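Local coordinates for putative membrane anchored protein (Corynebacterium diphtheriae, PDB 3LSO) that is of unknown function but is probably anchored in the cell membrane, carrying an elongated all-beta part with an N-terminal domain of the E-set clan, at residues B[154-159]-B[182-187]; B[96-101]-B[116-121]; B[326-331]-B[431-436]. All coordinates share one frame; numbering follows the deposited sequence.

Contact 1: residues B[154-159]-B[182-187]; sequences FIPEKT and KPFATV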
loop_
_atom_site.group_PDB
_atom_site.type_symbol
_atom_site.label_atom_id
_atom_site.label_comp_id
_atom_site.label_asym_id
_atom_site.label_seq_id
_atom_site.Cartn_x
_atom_site.Cartn_y
_atom_site.Cartn_z
ATOM N N PHE B 154 8.554 -23.893 11.627
ATOM C CA PHE B 154 8.332 -24.773 12.762
ATOM C C PHE B 154 8.804 -26.209 12.510
ATOM O O PHE B 154 8.031 -27.059 12.065
ATOM C CB PHE B 154 6.857 -24.744 13.203
ATOM C CG PHE B 154 6.412 -23.436 13.831
ATOM C CD1 PHE B 154 7.323 -22.414 14.123
ATOM C CD2 PHE B 154 5.078 -23.244 14.169
ATOM C CE1 PHE B 154 6.903 -21.221 14.703
ATOM C CE2 PHE B 154 4.647 -22.055 14.755
ATOM C CZ PHE B 154 5.562 -21.045 15.022
ATOM N N ILE B 155 10.083 -26.457 12.800
ATOM C CA ILE B 155 10.700 -27.783 12.742
ATOM C C ILE B 155 10.345 -28.522 14.025
ATOM O O ILE B 155 10.128 -27.887 15.042
ATOM C CB ILE B 155 12.253 -27.657 12.675
ATOM C CG1 ILE B 155 12.687 -26.598 11.656
ATOM C CG2 ILE B 155 12.927 -29.005 12.380
ATOM C CD1 ILE B 155 12.121 -26.788 10.258
ATOM N N PRO B 156 10.268 -29.870 13.985
ATOM C CA PRO B 156 10.284 -30.586 15.276
ATOM C C PRO B 156 11.657 -30.511 15.948
ATOM O O PRO B 156 12.659 -30.247 15.282
ATOM C CB PRO B 156 9.956 -32.040 14.896
ATOM C CG PRO B 156 10.200 -32.137 13.419
ATOM C CD PRO B 156 9.952 -30.765 12.854
ATOM N N GLU B 157 11.693 -30.716 17.256
ATOM C CA GLU B 157 12.953 -30.812 17.979
ATOM C C GLU B 157 13.443 -32.249 17.924
ATOM O O GLU B 157 12.642 -33.175 17.853
ATOM C CB GLU B 157 12.794 -30.327 19.428
ATOM C CG GLU B 157 13.165 -28.831 19.653
ATOM C CD GLU B 157 14.681 -28.570 19.619
ATOM O OE1 GLU B 157 15.469 -29.537 19.800
ATOM O OE2 GLU B 157 15.094 -27.407 19.412
ATOM N N LYS B 158 14.759 -32.434 17.931
ATOM C CA LYS B 158 15.340 -33.775 17.921
ATOM C C LYS B 158 14.675 -34.665 18.988
ATOM O O LYS B 158 14.324 -35.812 18.704
ATOM C CB LYS B 158 16.865 -33.702 18.087
ATOM C CG LYS B 158 17.604 -35.053 18.056
ATOM C CD LYS B 158 17.874 -35.534 16.627
ATOM C CE LYS B 158 18.427 -36.972 16.598
ATOM N NZ LYS B 158 19.913 -37.008 16.493
ATOM N N THR B 159 14.491 -34.128 20.197
ATOM C CA THR B 159 13.713 -34.794 21.243
ATOM C C THR B 159 12.325 -34.192 21.276
ATOM O O THR B 159 12.044 -33.235 22.003
ATOM C CB THR B 159 14.377 -34.692 22.645
ATOM O OG1 THR B 159 15.731 -35.171 22.570
ATOM C CG2 THR B 159 13.608 -35.516 23.668
ATOM N N LYS B 182 11.157 -32.019 8.184
ATOM C CA LYS B 182 10.008 -31.514 7.439
ATOM C C LYS B 182 9.081 -30.787 8.398
ATOM O O LYS B 182 8.606 -31.383 9.372
ATOM C CB LYS B 182 9.315 -32.621 6.635
ATOM C CG LYS B 182 10.177 -33.085 5.454
ATOM C CD LYS B 182 9.447 -34.029 4.510
ATOM C CE LYS B 182 10.407 -34.630 3.493
ATOM N NZ LYS B 182 9.696 -35.590 2.627
ATOM N N PRO B 183 8.865 -29.476 8.140
ATOM C CA PRO B 183 8.283 -28.524 9.091
ATOM C C PRO B 183 6.757 -28.538 9.133
ATOM O O PRO B 183 6.106 -28.560 8.098
ATOM C CB PRO B 183 8.792 -27.160 8.581
ATOM C CG PRO B 183 9.659 -27.464 7.319
ATOM C CD PRO B 183 9.221 -28.814 6.867
ATOM N N PHE B 184 6.205 -28.516 10.338
ATOM C CA PHE B 184 4.753 -28.512 10.556
ATOM C C PHE B 184 4.053 -27.331 9.890
ATOM O O PHE B 184 2.893 -27.450 9.464
ATOM C CB PHE B 184 4.420 -28.513 12.056
ATOM C CG PHE B 184 5.085 -29.622 12.830
ATOM C CD1 PHE B 184 4.789 -30.966 12.556
ATOM C CD2 PHE B 184 6.011 -29.330 13.820
ATOM C CE1 PHE B 184 5.408 -32.004 13.254
ATOM C CE2 PHE B 184 6.638 -30.360 14.520
ATOM C CZ PHE B 184 6.331 -31.700 14.236
ATOM N N ALA B 185 4.747 -26.193 9.817
ATOM C CA ALA B 185 4.193 -25.020 9.151
ATOM C C ALA B 185 5.177 -23.878 8.890
ATOM O O ALA B 185 6.215 -23.734 9.553
ATOM C CB ALA B 185 2.951 -24.507 9.883
ATOM N N THR B 186 4.827 -23.089 7.881
ATOM C CA THR B 186 5.526 -21.869 7.556
ATOM C C THR B 186 4.538 -20.707 7.677
ATOM O O THR B 186 3.377 -20.830 7.277
ATOM C CB THR B 186 6.150 -21.961 6.143
ATOM O OG1 THR B 186 7.530 -22.339 6.258
ATOM C CG2 THR B 186 6.050 -20.635 5.393
ATOM N N VAL B 187 4.991 -19.602 8.271
ATOM C CA VAL B 187 4.197 -18.376 8.299
ATOM C C VAL B 187 5.009 -17.161 7.830
ATOM O O VAL B 187 6.050 -16.842 8.407
ATOM C CB VAL B 187 3.593 -18.104 9.700
ATOM C CG1 VAL B 187 2.510 -17.029 9.611
ATOM C CG2 VAL B 187 3.020 -19.384 10.317
#
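The ring of Phe184 meets Pro156 obliquely, with Phe184 CZ 3.7 Å from Pro156 CB and Phe184 CE2 3.7 Å from Pro156 CD, so the proline ring lies across the far end of the aromatic group. Nearer its root, Phe184 CD2 passes 3.5 Å from Phe154 O. A second aromatic ring, that of Phe53, meets Phe184 with the two planes only about 15° apart. Phe154 has its CG anti to the carbonyl carbon, beside the backbone N (chi1 -69°), and Met55 touches both Phe154 and Ala185. The two segments run antiparallel where strand 150-167 pairs with strand 185-190, inside the N-terminal domain of the E-set clan, a group of immunoglobulin-like beta folds. Two backbone bonds join them: Phe154 N gives a fairly straight one to Ala185 O at 3.1 Å, and Phe184 N a more bent one to Phe154 O at 2.9 Å. Both donors stand nearly along the C=O axis of their acceptors. Ile155 points away at its CB, yet its CG1 arm curls back and brings Ile155 CD1 to 3.7 Å from Pro183 CB. Ile155 and Pro183 lie side by side, Pro183 being the more solvent-exposed.

Contact 2: residues B[96-101]-B[116-121]; sequences INVGKN and GVLSIN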
loop_
_atom_site.group_PDB
_atom_site.type_symbol
_atom_site.label_atom_id
_atom_site.label_comp_id
_atom_site.label_asym_id
_atom_site.label_seq_id
_atom_site.Cartn_x
_atom_site.Cartn_y
_atom_site.Cartn_z
ATOM N N ILE B 96 8.862 -28.184 20.103
ATOM C CA ILE B 96 8.853 -27.772 18.718
ATOM C C ILE B 96 9.927 -26.722 18.617
ATOM O O ILE B 96 10.075 -25.899 19.519
ATOM C CB ILE B 96 7.483 -27.159 18.316
ATOM C CG1 ILE B 96 6.318 -28.114 18.602
ATOM C CG2 ILE B 96 7.469 -26.703 16.858
ATOM C CD1 ILE B 96 6.460 -29.490 18.031
ATOM N N ASN B 97 10.704 -26.779 17.541
ATOM C CA ASN B 97 11.632 -25.713 17.203
ATOM C C ASN B 97 10.840 -24.603 16.536
ATOM O O ASN B 97 10.227 -24.819 15.489
ATOM C CB ASN B 97 12.729 -26.229 16.264
ATOM C CG ASN B 97 13.890 -25.252 16.105
ATOM O OD1 ASN B 97 13.766 -24.049 16.321
ATOM N ND2 ASN B 97 15.035 -25.783 15.711
ATOM N N VAL B 98 10.835 -23.419 17.145
ATOM C CA VAL B 98 10.105 -22.295 16.560
ATOM C C VAL B 98 11.004 -21.164 16.101
ATOM O O VAL B 98 10.519 -20.206 15.521
ATOM C CB VAL B 98 9.013 -21.728 17.498
ATOM C CG1 VAL B 98 7.952 -22.781 17.778
ATOM C CG2 VAL B 98 9.629 -21.176 18.779
ATOM N N GLY B 99 12.300 -21.268 16.372
ATOM C CA GLY B 99 13.231 -20.207 16.022
ATOM C C GLY B 99 13.084 -19.006 16.934
ATOM O O GLY B 99 12.158 -18.926 17.741
ATOM N N LYS B 100 13.996 -18.057 16.797
ATOM C CA LYS B 100 14.094 -16.960 17.762
ATOM C C LYS B 100 13.275 -15.710 17.417
ATOM O O LYS B 100 13.477 -14.670 18.026
ATOM C CB LYS B 100 15.580 -16.618 18.031
ATOM C CG LYS B 100 16.244 -17.546 19.076
ATOM C CD LYS B 100 17.731 -17.804 18.816
ATOM C CE LYS B 100 18.157 -19.177 19.380
ATOM N NZ LYS B 100 19.616 -19.461 19.214
ATOM N N ASN B 101 12.328 -15.829 16.484
ATOM C CA ASN B 101 11.573 -14.674 15.962
ATOM C C ASN B 101 10.146 -14.558 16.532
ATOM O O ASN B 101 9.281 -13.862 15.978
ATOM C CB ASN B 101 11.553 -14.764 14.430
ATOM C CG ASN B 101 11.009 -13.506 13.743
ATOM O OD1 ASN B 101 11.013 -12.392 14.295
ATOM N ND2 ASN B 101 10.548 -13.689 12.505
ATOM N N GLY B 116 14.344 -20.389 21.453
ATOM C CA GLY B 116 13.777 -20.911 20.222
ATOM C C GLY B 116 12.966 -22.187 20.355
ATOM O O GLY B 116 12.406 -22.688 19.370
ATOM N N VAL B 117 12.895 -22.733 21.559
ATOM C CA VAL B 117 12.167 -23.973 21.741
ATOM C C VAL B 117 10.851 -23.668 22.415
ATOM O O VAL B 117 10.817 -22.984 23.436
ATOM C CB VAL B 117 12.947 -25.002 22.565
ATOM C CG1 VAL B 117 12.251 -26.345 22.483
ATOM C CG2 VAL B 117 14.380 -25.120 22.068
ATOM N N LEU B 118 9.773 -24.151 21.807
ATOM C CA LEU B 118 8.455 -24.046 22.385
ATOM C C LEU B 118 8.129 -25.359 23.050
ATOM O O LEU B 118 8.069 -26.397 22.389
ATOM C CB LEU B 118 7.394 -23.754 21.323
ATOM C CG LEU B 118 5.953 -23.743 21.880
ATOM C CD1 LEU B 118 5.754 -22.596 22.878
ATOM C CD2 LEU B 118 4.921 -23.665 20.778
ATOM N N SER B 119 7.913 -25.313 24.356
ATOM C CA SER B 119 7.581 -26.512 25.082
ATOM C C SER B 119 6.114 -26.490 25.477
ATOM O O SER B 119 5.639 -25.527 26.075
ATOM C CB SER B 119 8.484 -26.650 26.297
ATOM O OG SER B 119 8.417 -27.971 26.809
ATOM N N ILE B 120 5.399 -27.538 25.099
ATOM C CA ILE B 120 4.002 -27.705 25.454
ATOM C C ILE B 120 3.919 -28.740 26.573
ATOM O O ILE B 120 4.037 -29.954 26.349
ATOM C CB ILE B 120 3.164 -28.150 24.244
ATOM C CG1 ILE B 120 3.384 -27.196 23.069
ATOM C CG2 ILE B 120 1.681 -28.235 24.613
ATOM C CD1 ILE B 120 2.787 -27.671 21.765
ATOM N N ASN B 121 3.719 -28.243 27.788
ATOM C CA ASN B 121 3.843 -29.068 28.960
ATOM C C ASN B 121 2.521 -29.547 29.509
ATOM O O ASN B 121 1.520 -28.842 29.431
ATOM C CB ASN B 121 4.648 -28.331 30.011
ATOM C CG ASN B 121 6.001 -27.935 29.501
ATOM O OD1 ASN B 121 6.696 -28.739 28.897
ATOM N ND2 ASN B 121 6.378 -26.691 29.714
#
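The close-fitting part is backbone against backbone. Ile96 and Leu118 form an antiparallel hydrogen-bonded pair, Ile96 N reaching Leu118 O at 3.0 Å and Leu118 N reaching Ile96 O at 2.9 Å, both bonds nearly straight. One step on, Gly116 O accepts from Val98 N at 2.8 Å, nearly along the C=O axis, and more weakly from Gly99 N, 3.3 Å away and bent. On the buried side, Val98 crosses Leu118 obliquely, with Val98 CG1 3.7 Å from Leu118 CB, while Val98 CG2, in the crowded position between backbone N and carbonyl carbon, leans over Gly116 O. Leu113 also touches Val98. The other face, that of Asn97 and Val117, is looser and more open to solvent: they make a non-hydrogen-bonded pair with little area between them. At the open turn end, exposed Lys100 merely brings CG near Gly116 N. Asn97 holds CG anti to its own backbone N (chi1 -168°), which lets Asn97 OD1 accept from Gly99 N at 3.1 Å, the donor lying in the plane of the side-chain carbonyl. Gly99 and Gly116 both take positive phi. The antiparallel strand pair, finished at one end by an Asx turn, is consistent with the immunoglobulin-like folds of the E-set clan.

Contact 3: residues B[326-331]-B[431-436]; sequences ASLLPN and MGVYKY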
loop_
_atom_site.group_PDB
_atom_site.type_symbol
_atom_site.label_atom_id
_atom_site.label_comp_id
_atom_site.label_asym_id
_atom_site.label_seq_id
_atom_site.Cartn_x
_atom_site.Cartn_y
_atom_site.Cartn_z
ATOM N N ALA B 326 -5.760 17.710 -28.499
ATOM C CA ALA B 326 -6.830 17.889 -27.487
ATOM C C ALA B 326 -8.179 17.555 -28.104
ATOM O O ALA B 326 -8.491 18.039 -29.200
ATOM C CB ALA B 326 -6.827 19.281 -26.948
ATOM N N SER B 327 -8.964 16.721 -27.427
ATOM C CA SER B 327 -10.215 16.265 -27.989
ATOM C C SER B 327 -11.371 16.652 -27.091
ATOM O O SER B 327 -11.316 16.427 -25.895
ATOM C CB SER B 327 -10.190 14.748 -28.098
ATOM O OG SER B 327 -9.399 14.281 -29.161
ATOM N N LEU B 328 -12.437 17.204 -27.646
ATOM C CA LEU B 328 -13.697 17.315 -26.908
ATOM C C LEU B 328 -14.550 16.111 -27.243
ATOM O O LEU B 328 -14.730 15.786 -28.414
ATOM C CB LEU B 328 -14.419 18.582 -27.321
ATOM C CG LEU B 328 -15.805 18.930 -26.805
ATOM C CD1 LEU B 328 -16.128 20.244 -27.414
ATOM C CD2 LEU B 328 -16.891 17.903 -27.219
ATOM N N LEU B 329 -15.103 15.468 -26.225
ATOM C CA LEU B 329 -15.846 14.234 -26.396
ATOM C C LEU B 329 -17.342 14.475 -26.173
ATOM O O LEU B 329 -17.772 14.556 -25.035
ATOM C CB LEU B 329 -15.313 13.201 -25.407
ATOM C CG LEU B 329 -13.787 12.994 -25.422
ATOM C CD1 LEU B 329 -13.327 12.161 -24.237
ATOM C CD2 LEU B 329 -13.261 12.394 -26.751
ATOM N N PRO B 330 -18.137 14.599 -27.253
ATOM C CA PRO B 330 -19.526 14.959 -27.094
ATOM C C PRO B 330 -20.181 14.024 -26.136
ATOM O O PRO B 330 -19.865 12.832 -26.133
ATOM C CB PRO B 330 -20.119 14.714 -28.481
ATOM C CG PRO B 330 -19.052 14.896 -29.359
ATOM C CD PRO B 330 -17.821 14.387 -28.667
ATOM N N ASN B 331 -21.077 14.552 -25.315
ATOM C CA ASN B 331 -21.846 13.699 -24.450
ATOM C C ASN B 331 -22.967 12.992 -25.200
ATOM O O ASN B 331 -23.156 11.807 -25.009
ATOM C CB ASN B 331 -22.406 14.481 -23.285
ATOM C CG ASN B 331 -23.021 13.576 -22.229
ATOM O OD1 ASN B 331 -23.835 12.701 -22.532
ATOM N ND2 ASN B 331 -22.637 13.785 -20.979
HETATM N N MSE B 431 -7.795 23.267 -23.512
HETATM C CA MSE B 431 -8.639 23.502 -24.705
HETATM C C MSE B 431 -9.521 24.700 -24.440
HETATM O O MSE B 431 -10.150 24.798 -23.363
HETATM C CB MSE B 431 -9.528 22.301 -25.024
HETATM C CG MSE B 431 -10.009 22.242 -26.490
HETATM SE SE MSE B 431 -11.109 20.663 -26.761
HETATM C CE MSE B 431 -10.879 20.463 -28.645
ATOM N N GLY B 432 -9.548 25.618 -25.399
ATOM C CA GLY B 432 -10.527 26.710 -25.424
ATOM C C GLY B 432 -11.773 26.174 -26.128
ATOM O O GLY B 432 -11.649 25.473 -27.137
ATOM N N VAL B 433 -12.966 26.441 -25.593
ATOM C CA VAL B 433 -14.184 26.011 -26.269
ATOM C C VAL B 433 -15.228 27.100 -26.253
ATOM O O VAL B 433 -15.350 27.846 -25.285
ATOM C CB VAL B 433 -14.792 24.758 -25.643
ATOM C CG1 VAL B 433 -13.824 23.662 -25.720
ATOM C CG2 VAL B 433 -15.092 24.999 -24.187
ATOM N N TYR B 434 -15.993 27.172 -27.330
ATOM C CA TYR B 434 -17.141 28.055 -27.395
ATOM C C TYR B 434 -18.156 27.171 -28.080
ATOM O O TYR B 434 -17.921 26.752 -29.237
ATOM C CB TYR B 434 -16.815 29.298 -28.235
ATOM C CG TYR B 434 -17.969 30.204 -28.545
ATOM C CD1 TYR B 434 -18.965 30.472 -27.585
ATOM C CD2 TYR B 434 -18.070 30.830 -29.794
ATOM C CE1 TYR B 434 -20.047 31.319 -27.880
ATOM C CE2 TYR B 434 -19.149 31.695 -30.101
ATOM C CZ TYR B 434 -20.118 31.917 -29.137
ATOM O OH TYR B 434 -21.148 32.753 -29.402
ATOM N N LYS B 435 -19.252 26.864 -27.367
ATOM C CA LYS B 435 -20.208 25.841 -27.800
ATOM C C LYS B 435 -21.549 26.057 -27.158
ATOM O O LYS B 435 -21.657 26.852 -26.215
ATOM C CB LYS B 435 -19.693 24.452 -27.416
ATOM C CG LYS B 435 -19.662 24.170 -25.920
ATOM C CD LYS B 435 -18.814 22.961 -25.611
ATOM C CE LYS B 435 -18.958 22.583 -24.148
ATOM N NZ LYS B 435 -18.284 21.294 -23.842
ATOM N N TYR B 436 -22.551 25.317 -27.636
ATOM C CA TYR B 436 -23.931 25.352 -27.113
ATOM C C TYR B 436 -24.763 26.511 -27.629
ATOM O O TYR B 436 -24.225 27.604 -27.876
ATOM C CB TYR B 436 -24.001 25.383 -25.581
ATOM C CG TYR B 436 -23.400 24.188 -24.907
ATOM C CD1 TYR B 436 -23.082 23.040 -25.632
ATOM C CD2 TYR B 436 -23.158 24.197 -23.539
ATOM C CE1 TYR B 436 -22.522 21.943 -25.012
ATOM C CE2 TYR B 436 -22.617 23.094 -22.891
ATOM C CZ TYR B 436 -22.295 21.968 -23.638
ATOM O OH TYR B 436 -21.750 20.865 -23.018
#
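Met431, present as selenomethionine, lays its extended side chain against the backbone and CB of strand 321-329. Met431 SE sits 3.9 Å from Leu328 CB. The terminal Met431 CE lies 3.4 Å from Ala326 O. The torsions explain the reach: CG is anti to the backbone N (chi1 -158°) and the chain stays extended beyond it, so the selenoether spans the gap between the strands tip first. Behind it, Met431 CG comes to 4.4 Å from Ala326 CB. Leu328, also with CG anti to the backbone N, sends Leu328 CD1 over to Val433 CG1 at 4.5 Å and to Lys435 CD at 4.2 Å, touching the lysine chain at CD. Lys435 carries its charge past this apolar patch: NZ forms salt bridges with Asp295 and Asp297 and a hydrogen bond with Tyr299 OH. No hydrogen bond joins the segments, whose strand axes approach to 8.5 Å at 38°, the spacing of two facing sheets. Strand 321-329 lies between 298-303 and 410-417 in one of them; strand 425-435 is flanked by 335-343 and 440-453 in the other, and Ile340, Ile342 and Ile446 add to the shared apolar interior.

Contacts 1 and 2 belong to the same N-terminal domain and lie about 9 Å apart between centres. Strands 150-167 and 87-97 are neighbours, so Ile155 O stands 2.8 Å from Asn97 N in a probable hydrogen bond and the Phe154 ring packs on Val98. Both are partly buried, mixing core side chains with exposed ones, and both rest on backbone hydrogen bonds between strand neighbours. Contact 3 lies on the opposite side of the chain's centre, its centre about 67 Å from that of contact 1 and about 69 Å from that of contact 2. It is a buried contact carried by side chains, without a hydrogen bond between the segments, apolar groups meeting between two sheets, with charge kept at the lysine tip.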